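Side-chain contacts in proto-oncogene tyrosine-protein kinase receptor Ret (Danio rerio, PDB 7AMK), which is a receptor tyrosine kinase that probably assembles with GDNF and the co-receptor GFR alpha 1 through its extracellular cadherin-like domains: residues D45-W50 / S72-G77; V193-K198 / G308-T313; H315-K320 / V351-N356. The protein carries 4 engineered substitutions. All coordinates share one frame; numbering follows the deposited sequence.

Contact 1: residues D45-W50 / S72-G77; sequences DAFTSW and SSLRSG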
loop_
_atom_site.group_PDB
_atom_site.type_symbol
_atom_site.label_atom_id
_atom_site.label_comp_id
_atom_site.label_asym_id
_atom_site.label_seq_id
_atom_site.Cartn_x
_atom_site.Cartn_y
_atom_site.Cartn_z
ATOM N N ASP A 45 3.656 -47.500 35.291
ATOM C CA ASP A 45 4.740 -48.424 34.994
ATOM C C ASP A 45 5.104 -49.266 36.214
ATOM O O ASP A 45 4.952 -48.840 37.363
ATOM C CB ASP A 45 5.975 -47.655 34.508
ATOM C CG ASP A 45 5.937 -47.378 33.012
ATOM O OD1 ASP A 45 6.250 -48.306 32.230
ATOM O OD2 ASP A 45 5.574 -46.243 32.618
ATOM N N ALA A 46 5.598 -50.476 35.946
ATOM C CA ALA A 46 6.029 -51.377 37.010
ATOM C C ALA A 46 7.361 -50.951 37.612
ATOM O O ALA A 46 7.571 -51.093 38.826
ATOM C CB ALA A 46 6.154 -52.801 36.482
ATOM N N PHE A 47 8.274 -50.437 36.781
ATOM C CA PHE A 47 9.599 -50.098 37.279
ATOM C C PHE A 47 9.566 -48.919 38.231
ATOM O O PHE A 47 10.551 -48.689 38.933
ATOM C CB PHE A 47 10.571 -49.815 36.117
ATOM C CG PHE A 47 10.105 -48.747 35.156
ATOM C CD1 PHE A 47 10.025 -47.424 35.547
ATOM C CD2 PHE A 47 9.783 -49.069 33.845
ATOM C CE1 PHE A 47 9.620 -46.449 34.670
ATOM C CE2 PHE A 47 9.372 -48.085 32.956
ATOM C CZ PHE A 47 9.294 -46.774 33.377
ATOM N N THR A 48 8.466 -48.173 38.281
ATOM C CA THR A 48 8.450 -46.997 39.134
ATOM C C THR A 48 8.589 -47.386 40.596
ATOM O O THR A 48 9.161 -46.625 41.388
ATOM C CB THR A 48 7.183 -46.178 38.896
ATOM O OG1 THR A 48 7.013 -45.969 37.489
ATOM C CG2 THR A 48 7.291 -44.820 39.584
ATOM N N SER A 49 8.104 -48.574 40.969
ATOM C CA SER A 49 8.277 -49.039 42.343
ATOM C C SER A 49 9.686 -49.538 42.645
ATOM O O SER A 49 9.919 -49.992 43.770
ATOM C CB SER A 49 7.263 -50.120 42.651
ATOM O OG SER A 49 6.016 -49.507 42.911
ATOM N N TRP A 50 10.612 -49.483 41.677
ATOM C CA TRP A 50 12.037 -49.572 41.974
ATOM C C TRP A 50 12.587 -48.309 42.630
ATOM O O TRP A 50 13.764 -48.287 43.006
ATOM C CB TRP A 50 12.860 -49.814 40.697
ATOM C CG TRP A 50 12.452 -50.992 39.864
ATOM C CD1 TRP A 50 11.495 -51.914 40.154
ATOM C CD2 TRP A 50 12.995 -51.364 38.588
ATOM N NE1 TRP A 50 11.405 -52.834 39.142
ATOM C CE2 TRP A 50 12.314 -52.522 38.169
ATOM C CE3 TRP A 50 13.996 -50.831 37.764
ATOM C CZ2 TRP A 50 12.594 -53.158 36.965
ATOM C CZ3 TRP A 50 14.275 -51.465 36.568
ATOM C CH2 TRP A 50 13.573 -52.615 36.179
ATOM N N SER A 72 16.620 -57.350 31.866
ATOM C CA SER A 72 16.103 -58.140 30.761
ATOM C C SER A 72 14.579 -58.123 30.687
ATOM O O SER A 72 14.026 -58.388 29.616
ATOM C CB SER A 72 16.625 -59.570 30.881
ATOM O OG SER A 72 16.428 -60.057 32.200
ATOM N N SER A 73 13.894 -57.774 31.776
ATOM C CA SER A 73 12.437 -57.788 31.826
ATOM C C SER A 73 11.782 -56.464 31.439
ATOM O O SER A 73 10.549 -56.371 31.474
ATOM C CB SER A 73 11.976 -58.196 33.223
ATOM O OG SER A 73 12.458 -59.489 33.517
ATOM N N LEU A 74 12.554 -55.446 31.073
ATOM C CA LEU A 74 11.992 -54.161 30.660
ATOM C C LEU A 74 11.443 -54.280 29.242
ATOM O O LEU A 74 12.214 -54.391 28.280
ATOM C CB LEU A 74 13.058 -53.071 30.732
ATOM C CG LEU A 74 13.362 -52.535 32.115
ATOM C CD1 LEU A 74 14.648 -51.721 32.097
ATOM C CD2 LEU A 74 12.175 -51.686 32.554
ATOM N N ARG A 75 10.116 -54.248 29.110
ATOM C CA ARG A 75 9.451 -54.333 27.812
ATOM C C ARG A 75 9.481 -52.963 27.134
ATOM O O ARG A 75 8.492 -52.232 27.075
ATOM C CB ARG A 75 8.022 -54.844 27.968
ATOM C CG ARG A 75 7.924 -56.358 27.977
ATOM C CD ARG A 75 6.504 -56.869 27.829
ATOM N NE ARG A 75 6.510 -58.260 27.397
ATOM C CZ ARG A 75 6.925 -59.269 28.151
ATOM N NH1 ARG A 75 7.399 -59.070 29.371
ATOM N NH2 ARG A 75 6.857 -60.511 27.676
ATOM N N SER A 76 10.646 -52.617 26.594
ATOM C CA SER A 76 10.755 -51.417 25.769
ATOM C C SER A 76 10.525 -51.691 24.280
ATOM O O SER A 76 9.988 -50.828 23.576
ATOM C CB SER A 76 12.128 -50.765 25.958
ATOM O OG SER A 76 13.143 -51.547 25.354
ATOM N N GLY A 77 10.889 -52.872 23.779
ATOM C CA GLY A 77 10.913 -53.121 22.354
ATOM C C GLY A 77 12.289 -53.018 21.727
ATOM O O GLY A 77 12.458 -53.423 20.572
#

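Contact 2: residues V193-K198 / G308-T313; sequences VDREEK and GNVRGT. With CA (calcium ion), chain L; CA (calcium ion), chain M.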
loop_
_atom_site.group_PDB
_atom_site.type_symbol
_atom_site.label_atom_id
_atom_site.label_comp_id
_atom_site.label_asym_id
_atom_site.label_seq_id
_atom_site.Cartn_x
_atom_site.Cartn_y
_atom_site.Cartn_z
ATOM N N VAL A 193 16.646 -11.240 39.228
ATOM C CA VAL A 193 17.327 -10.757 38.038
ATOM C C VAL A 193 16.315 -10.025 37.147
ATOM O O VAL A 193 15.109 -10.024 37.406
ATOM C CB VAL A 193 18.038 -11.906 37.297
ATOM C CG1 VAL A 193 18.980 -12.568 38.271
ATOM C CG2 VAL A 193 17.012 -12.950 36.761
ATOM N N ASP A 194 16.830 -9.365 36.110
ATOM C CA ASP A 194 16.047 -8.495 35.236
ATOM C C ASP A 194 16.302 -8.941 33.807
ATOM O O ASP A 194 17.410 -8.768 33.274
ATOM C CB ASP A 194 16.409 -7.017 35.465
ATOM C CG ASP A 194 15.622 -6.039 34.551
ATOM O OD1 ASP A 194 14.656 -6.453 33.875
ATOM O OD2 ASP A 194 15.988 -4.843 34.499
ATOM N N ARG A 195 15.292 -9.564 33.195
ATOM C CA ARG A 195 15.449 -10.033 31.826
ATOM C C ARG A 195 15.876 -8.878 30.918
ATOM O O ARG A 195 16.678 -9.064 29.998
ATOM C CB ARG A 195 14.146 -10.675 31.343
ATOM C CG ARG A 195 14.266 -11.520 30.058
ATOM C CD ARG A 195 14.506 -10.704 28.786
ATOM N NE ARG A 195 13.455 -9.725 28.548
ATOM C CZ ARG A 195 13.313 -8.981 27.453
ATOM N NH1 ARG A 195 14.126 -9.093 26.415
ATOM N NH2 ARG A 195 12.326 -8.095 27.400
ATOM N N GLU A 196 15.382 -7.668 31.191
ATOM C CA GLU A 196 15.711 -6.508 30.368
ATOM C C GLU A 196 17.157 -6.060 30.534
ATOM O O GLU A 196 17.674 -5.332 29.685
ATOM C CB GLU A 196 14.773 -5.334 30.684
ATOM C CG GLU A 196 13.430 -5.361 29.927
ATOM C CD GLU A 196 12.406 -6.363 30.509
ATOM O OE1 GLU A 196 12.372 -6.535 31.750
ATOM O OE2 GLU A 196 11.627 -6.960 29.722
ATOM N N GLU A 197 17.821 -6.444 31.607
ATOM C CA GLU A 197 19.240 -6.144 31.695
ATOM C C GLU A 197 20.064 -7.240 31.045
ATOM O O GLU A 197 21.013 -6.939 30.311
ATOM C CB GLU A 197 19.673 -5.965 33.153
ATOM N N LYS A 198 19.692 -8.503 31.272
ATOM C CA LYS A 198 20.463 -9.622 30.755
ATOM C C LYS A 198 19.554 -10.840 30.617
ATOM O O LYS A 198 18.853 -11.190 31.570
ATOM C CB LYS A 198 21.643 -9.913 31.694
ATOM C CG LYS A 198 22.925 -10.304 30.949
ATOM C CD LYS A 198 24.027 -10.727 31.921
ATOM C CE LYS A 198 25.324 -11.007 31.174
ATOM N NZ LYS A 198 26.385 -11.523 32.078
ATOM N N GLY A 308 17.972 -0.456 22.585
ATOM C CA GLY A 308 19.309 -0.660 23.096
ATOM C C GLY A 308 19.766 -2.095 22.961
ATOM O O GLY A 308 20.448 -2.610 23.855
ATOM N N ASN A 309 19.380 -2.766 21.867
ATOM C CA ASN A 309 19.813 -4.137 21.570
ATOM C C ASN A 309 19.294 -5.113 22.624
ATOM O O ASN A 309 19.998 -6.033 23.049
ATOM C CB ASN A 309 21.338 -4.223 21.437
ATOM C CG ASN A 309 21.786 -5.358 20.533
ATOM N N VAL A 310 18.056 -4.893 23.063
ATOM C CA VAL A 310 17.342 -5.790 23.963
ATOM C C VAL A 310 15.980 -6.075 23.352
ATOM O O VAL A 310 15.251 -5.144 22.990
ATOM C CB VAL A 310 17.167 -5.196 25.372
ATOM C CG1 VAL A 310 16.183 -6.044 26.170
ATOM C CG2 VAL A 310 18.515 -5.097 26.080
ATOM N N ARG A 311 15.639 -7.357 23.249
ATOM C CA ARG A 311 14.398 -7.757 22.603
ATOM C C ARG A 311 13.200 -7.154 23.321
ATOM O O ARG A 311 13.040 -7.309 24.533
ATOM C CB ARG A 311 14.278 -9.277 22.578
ATOM C CG ARG A 311 15.381 -9.969 21.762
ATOM C CD ARG A 311 15.457 -11.458 22.086
ATOM N NE ARG A 311 14.181 -12.108 21.827
ATOM C CZ ARG A 311 13.479 -12.773 22.735
ATOM N NH1 ARG A 311 13.945 -12.982 23.954
ATOM N NH2 ARG A 311 12.276 -13.239 22.409
ATOM N N GLY A 312 12.367 -6.456 22.563
ATOM C CA GLY A 312 11.054 -6.050 23.022
ATOM C C GLY A 312 10.049 -6.164 21.890
ATOM O O GLY A 312 10.286 -6.887 20.907
ATOM N N THR A 313 8.932 -5.445 22.013
ATOM C CA THR A 313 7.829 -5.514 21.062
ATOM C C THR A 313 7.506 -4.119 20.545
ATOM O O THR A 313 7.435 -3.152 21.319
ATOM C CB THR A 313 6.577 -6.147 21.717
ATOM O OG1 THR A 313 6.945 -7.388 22.342
ATOM C CG2 THR A 313 5.466 -6.407 20.690
HETATM CA CA CA L . 12.393 -6.684 34.033
HETATM CA CA CA M . 9.976 -8.119 31.308
HETATM O O HOH W 1 12.187 -4.355 34.030
HETATM O O HOH W 2 12.833 -6.898 36.308
#

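Contact 3: residues H315-K320 / V351-N356; sequences HEYKLK and VLLHFN. With NAG (2-acetamido-2-deoxy-beta-D-glucopyranose), chain F.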
loop_
_atom_site.group_PDB
_atom_site.type_symbol
_atom_site.label_atom_id
_atom_site.label_comp_id
_atom_site.label_asym_id
_atom_site.label_seq_id
_atom_site.Cartn_x
_atom_site.Cartn_y
_atom_site.Cartn_z
ATOM N N HIS A 315 4.493 -2.231 18.466
ATOM C CA HIS A 315 3.107 -2.338 18.008
ATOM C C HIS A 315 2.794 -1.264 16.965
ATOM O O HIS A 315 3.257 -0.127 17.073
ATOM C CB HIS A 315 2.111 -2.220 19.175
ATOM C CG HIS A 315 2.251 -3.296 20.201
ATOM N ND1 HIS A 315 1.451 -4.420 20.219
ATOM C CD2 HIS A 315 3.090 -3.414 21.264
ATOM C CE1 HIS A 315 1.787 -5.183 21.244
ATOM N NE2 HIS A 315 2.785 -4.599 21.889
ATOM N N GLU A 316 1.994 -1.621 15.961
ATOM C CA GLU A 316 1.518 -0.679 14.953
ATOM C C GLU A 316 -0.001 -0.649 14.963
ATOM O O GLU A 316 -0.650 -1.693 14.818
ATOM C CB GLU A 316 1.986 -1.050 13.548
ATOM C CG GLU A 316 3.478 -1.124 13.329
ATOM C CD GLU A 316 3.813 -1.358 11.858
ATOM O OE1 GLU A 316 2.936 -1.095 11.006
ATOM O OE2 GLU A 316 4.941 -1.803 11.556
ATOM N N TYR A 317 -0.559 0.548 15.095
ATOM C CA TYR A 317 -1.999 0.762 15.062
ATOM C C TYR A 317 -2.331 1.613 13.842
ATOM O O TYR A 317 -1.789 2.713 13.682
ATOM C CB TYR A 317 -2.469 1.440 16.355
ATOM C CG TYR A 317 -2.289 0.548 17.558
ATOM C CD1 TYR A 317 -3.283 -0.350 17.917
ATOM C CD2 TYR A 317 -1.109 0.577 18.309
ATOM C CE1 TYR A 317 -3.142 -1.168 18.981
ATOM C CE2 TYR A 317 -0.954 -0.256 19.400
ATOM C CZ TYR A 317 -1.979 -1.132 19.727
ATOM O OH TYR A 317 -1.872 -1.997 20.795
ATOM N N LYS A 318 -3.210 1.108 12.981
ATOM C CA LYS A 318 -3.518 1.778 11.723
ATOM C C LYS A 318 -5.022 1.991 11.607
ATOM O O LYS A 318 -5.793 1.040 11.724
ATOM C CB LYS A 318 -2.990 0.959 10.540
ATOM C CG LYS A 318 -1.506 0.596 10.656
ATOM C CD LYS A 318 -1.047 -0.286 9.503
ATOM N N LEU A 319 -5.444 3.229 11.384
ATOM C CA LEU A 319 -6.853 3.486 11.142
ATOM C C LEU A 319 -7.196 3.037 9.728
ATOM O O LEU A 319 -6.518 3.414 8.771
ATOM C CB LEU A 319 -7.176 4.966 11.342
ATOM C CG LEU A 319 -8.650 5.380 11.187
ATOM C CD1 LEU A 319 -9.548 4.559 12.106
ATOM C CD2 LEU A 319 -8.834 6.876 11.444
ATOM N N LYS A 320 -8.230 2.210 9.598
ATOM C CA LYS A 320 -8.588 1.613 8.315
ATOM C C LYS A 320 -10.038 1.943 7.974
ATOM O O LYS A 320 -10.870 2.111 8.871
ATOM C CB LYS A 320 -8.398 0.086 8.352
ATOM C CG LYS A 320 -7.940 -0.529 7.056
ATOM C CD LYS A 320 -7.530 -1.975 7.283
ATOM N N VAL A 351 -2.261 2.949 27.429
ATOM C CA VAL A 351 -2.002 4.173 26.675
ATOM C C VAL A 351 -3.241 4.519 25.858
ATOM O O VAL A 351 -3.852 3.651 25.217
ATOM C CB VAL A 351 -0.778 4.057 25.736
ATOM C CG1 VAL A 351 0.465 3.708 26.502
ATOM C CG2 VAL A 351 -1.024 3.005 24.662
ATOM N N LEU A 352 -3.603 5.795 25.877
ATOM C CA LEU A 352 -4.719 6.315 25.107
ATOM C C LEU A 352 -4.187 6.888 23.792
ATOM O O LEU A 352 -3.343 7.786 23.801
ATOM C CB LEU A 352 -5.461 7.377 25.922
ATOM C CG LEU A 352 -6.751 7.933 25.324
ATOM C CD1 LEU A 352 -7.722 6.820 25.004
ATOM C CD2 LEU A 352 -7.391 8.933 26.279
ATOM N N LEU A 353 -4.666 6.363 22.669
ATOM C CA LEU A 353 -4.279 6.864 21.358
ATOM C C LEU A 353 -5.410 7.684 20.751
ATOM O O LEU A 353 -6.587 7.428 21.015
ATOM C CB LEU A 353 -3.917 5.728 20.408
ATOM C CG LEU A 353 -2.736 4.858 20.823
ATOM C CD1 LEU A 353 -2.559 3.724 19.816
ATOM C CD2 LEU A 353 -1.503 5.731 20.929
ATOM N N HIS A 354 -5.040 8.655 19.914
ATOM C CA HIS A 354 -5.977 9.609 19.334
ATOM C C HIS A 354 -5.776 9.684 17.833
ATOM O O HIS A 354 -4.658 9.920 17.360
ATOM C CB HIS A 354 -5.807 11.013 19.933
ATOM C CG HIS A 354 -5.940 11.056 21.419
ATOM N ND1 HIS A 354 -4.854 11.174 22.259
ATOM C CD2 HIS A 354 -7.029 10.986 22.218
ATOM C CE1 HIS A 354 -5.270 11.184 23.514
ATOM N NE2 HIS A 354 -6.584 11.069 23.516
ATOM N N PHE A 355 -6.864 9.511 17.092
ATOM C CA PHE A 355 -6.881 9.753 15.659
ATOM C C PHE A 355 -7.752 10.981 15.429
ATOM O O PHE A 355 -8.948 10.968 15.740
ATOM C CB PHE A 355 -7.382 8.527 14.894
ATOM C CG PHE A 355 -6.399 7.370 14.894
ATOM C CD1 PHE A 355 -5.361 7.326 13.976
ATOM C CD2 PHE A 355 -6.516 6.328 15.815
ATOM C CE1 PHE A 355 -4.450 6.265 13.971
ATOM C CE2 PHE A 355 -5.614 5.269 15.814
ATOM C CZ PHE A 355 -4.574 5.241 14.887
ATOM N N ASN A 356 -7.126 12.050 14.933
ATOM C CA ASN A 356 -7.782 13.325 14.652
ATOM C C ASN A 356 -8.196 13.302 13.184
ATOM O O ASN A 356 -7.387 13.586 12.300
ATOM C CB ASN A 356 -6.835 14.482 14.958
ATOM C CG ASN A 356 -7.458 15.818 14.699
ATOM O OD1 ASN A 356 -8.673 15.939 14.705
ATOM N ND2 ASN A 356 -6.635 16.834 14.474
HETATM C C1 NAG F . -7.129 18.169 14.218
HETATM C C2 NAG F . -6.571 19.169 15.245
HETATM C C3 NAG F . -6.982 20.600 14.900
HETATM C C4 NAG F . -6.680 20.927 13.444
HETATM C C5 NAG F . -7.312 19.882 12.539
HETATM C C6 NAG F . -7.014 20.107 11.075
HETATM C C7 NAG F . -6.221 18.255 17.496
HETATM C C8 NAG F . -6.843 17.987 18.834
HETATM N N2 NAG F . -7.014 18.834 16.588
HETATM O O3 NAG F . -6.278 21.497 15.751
HETATM O O4 NAG F . -7.207 22.209 13.120
HETATM O O5 NAG F . -6.785 18.594 12.888
HETATM O O6 NAG F . -5.720 19.624 10.741
HETATM O O7 NAG F . -5.054 17.957 17.245
#

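Contact 1: residues D45-W50 / S72-G77
Phe47 and Leu74 mark the nearest approach of the two backbones, 8.1 Å between their CA atoms, where a short 3-10 segment ending at Trp50 faces an irregular loop with an inverse gamma turn centred on Arg75. No hydrogen bond crosses this gap; between the two segments the contact is wholly apolar. Leu74 supplies the branch that does the touching. Its methyl CD2 lies 3.8 Å from CD2 of the Phe47 ring and 4.0 Å from CH2 at the far end of the Trp50 indole, so one methyl group serves both aromatic residues. Leucine suits the place because its branch carries a methyl beyond the backbone without any polar atom to satisfy, and the broad rings of Phe47 and Trp50 give that methyl two surfaces to lie against. Leu74 meets both rings obliquely. With Phe47 chi1 at 55°, the phenyl ring is swung toward the leucine, while Phe47 CB rests over the centre of the indole, 3.7 Å above its plane. Asp45 CB covers part of one face of the Phe47 ring, near its edge. The 3-10 turn, with its bond of 2.9 Å from Trp50 N to Phe47 O, helps to hold the two aromatic residues together. The contact lies in the first cadherin-like domain, between the loop that leads into strand 51-53 and the one that follows helix 68-72. Strand 83-92 backs it: Leu85 lies against both Trp50 and Leu74, and Leu87 against Phe47. Phe113 of strand 106-114 touches both Trp50 and Leu74.

Contact 2: residues V193-K198 / G308-T313
The guanidinium group of Arg195 meets the carbonyl of Arg311 at its edge, with Arg311 O 3° out of the guanidinium plane, while Val310 CG1 approaches NH1 obliquely. Arg195 NH1 and NH2 both grip Arg311 O: NH1 at 2.8 Å on a lone pair in the carbonyl plane, NH2 at 3.1 Å, almost in line with the C=O bond. Bends at chi2 and chi3 let Arg195 NH2 also reach Glu196 OE2, at 2.7 Å, in a salt bridge tilted from the guanidinium plane. Asp228, a calcium ligand, takes the NE hydrogen. A glutamate suits the place of Glu196 because its carboxylate spans two metals, OE1 binding one calcium ion at 2.3 Å and OE2 the other at 2.6 Å. Asp194 OD1 joins the first ion and accepts from Glu196 N in an Asx turn. Val310 CG2 packs 3.7 Å from Glu196 O; Arg311 pairs with Glu199 and Glu302. A methionine in place of Arg195 would probably leave Arg311 O without its two donors and take the salt bridge from Glu196 OE2, which would keep its calcium ion. As in cadherins, acidic calcium ligands meet at a domain junction, and Arg195 probably offsets some of their charge while joining domains 2 and 3.

Contact 3: residues H315-K320 / V351-N356
Phe355 reaches across to strand 315-320 and meets it at CB, along one side of the ring and at the tip. Its CB lies 4.1 Å from Leu319 CD2. Farther out, CD1 and CE1 lie under Leu319 CB, which stands over one face of the ring, 4.2 Å from the centroid and 19° off the normal, a CH-pi contact. At the tip, Phe355 CZ approaches the backbone, with Tyr317 O 3.9 Å away at the ring edge and near its plane. The ring gets there because CG is anti to the carbonyl carbon (chi1 -71°), and a flat phenyl can offer its face to an aliphatic chain and its edge to a carbonyl oxygen. Leu319 and Phe355 run antiparallel alongside each other. Two residues back on each strand, Leu353 CD1 lies 3.8 Å from Tyr317 CD2, in an off-centre CH-pi contact where one side chain lies nearly perpendicular to the other. Leucine fits here, its branched, wholly apolar end letting one methyl rest on the ring without leaving a polar group buried. Asn356, directed away from strand 315-320, instead carries a glycan, its ND2 bonded covalently to C1 of the sugar. The strand segments run at 33° to each other with 9.4 Å between their axes, too far for backbone pairing, as expected of the two facing sheets of a cadherin-like beta sandwich. Strand 312-321 lies between strands 255-263 and 294-303 in one sheet, and strand 350-359 between 241-246 and 331-341 in the other. Ile296 of strand 294-303 and Val339 of strand 331-341 continue the apolar core.

Overall arrangement
From the N terminus, the chain first closes contact 1, a local loop of 21 residues within the first cadherin-like domain. The second closure, contact 2, is the longest in sequence: 109 residues separate 193-198 from 308-313, and it ties the second domain to the third beside the calcium ions. Contact 3 follows, joining the two sheets of the third domain through 315-320 and 351-356. The three closures come in series, neither nested nor crossed. Contacts 2 and 3 share strand 312-321, which leads from the calcium-bearing junction into the sandwich core, their centres about 26 Å apart. Contact 1 stands apart, its centre about 46 Å from that of contact 2.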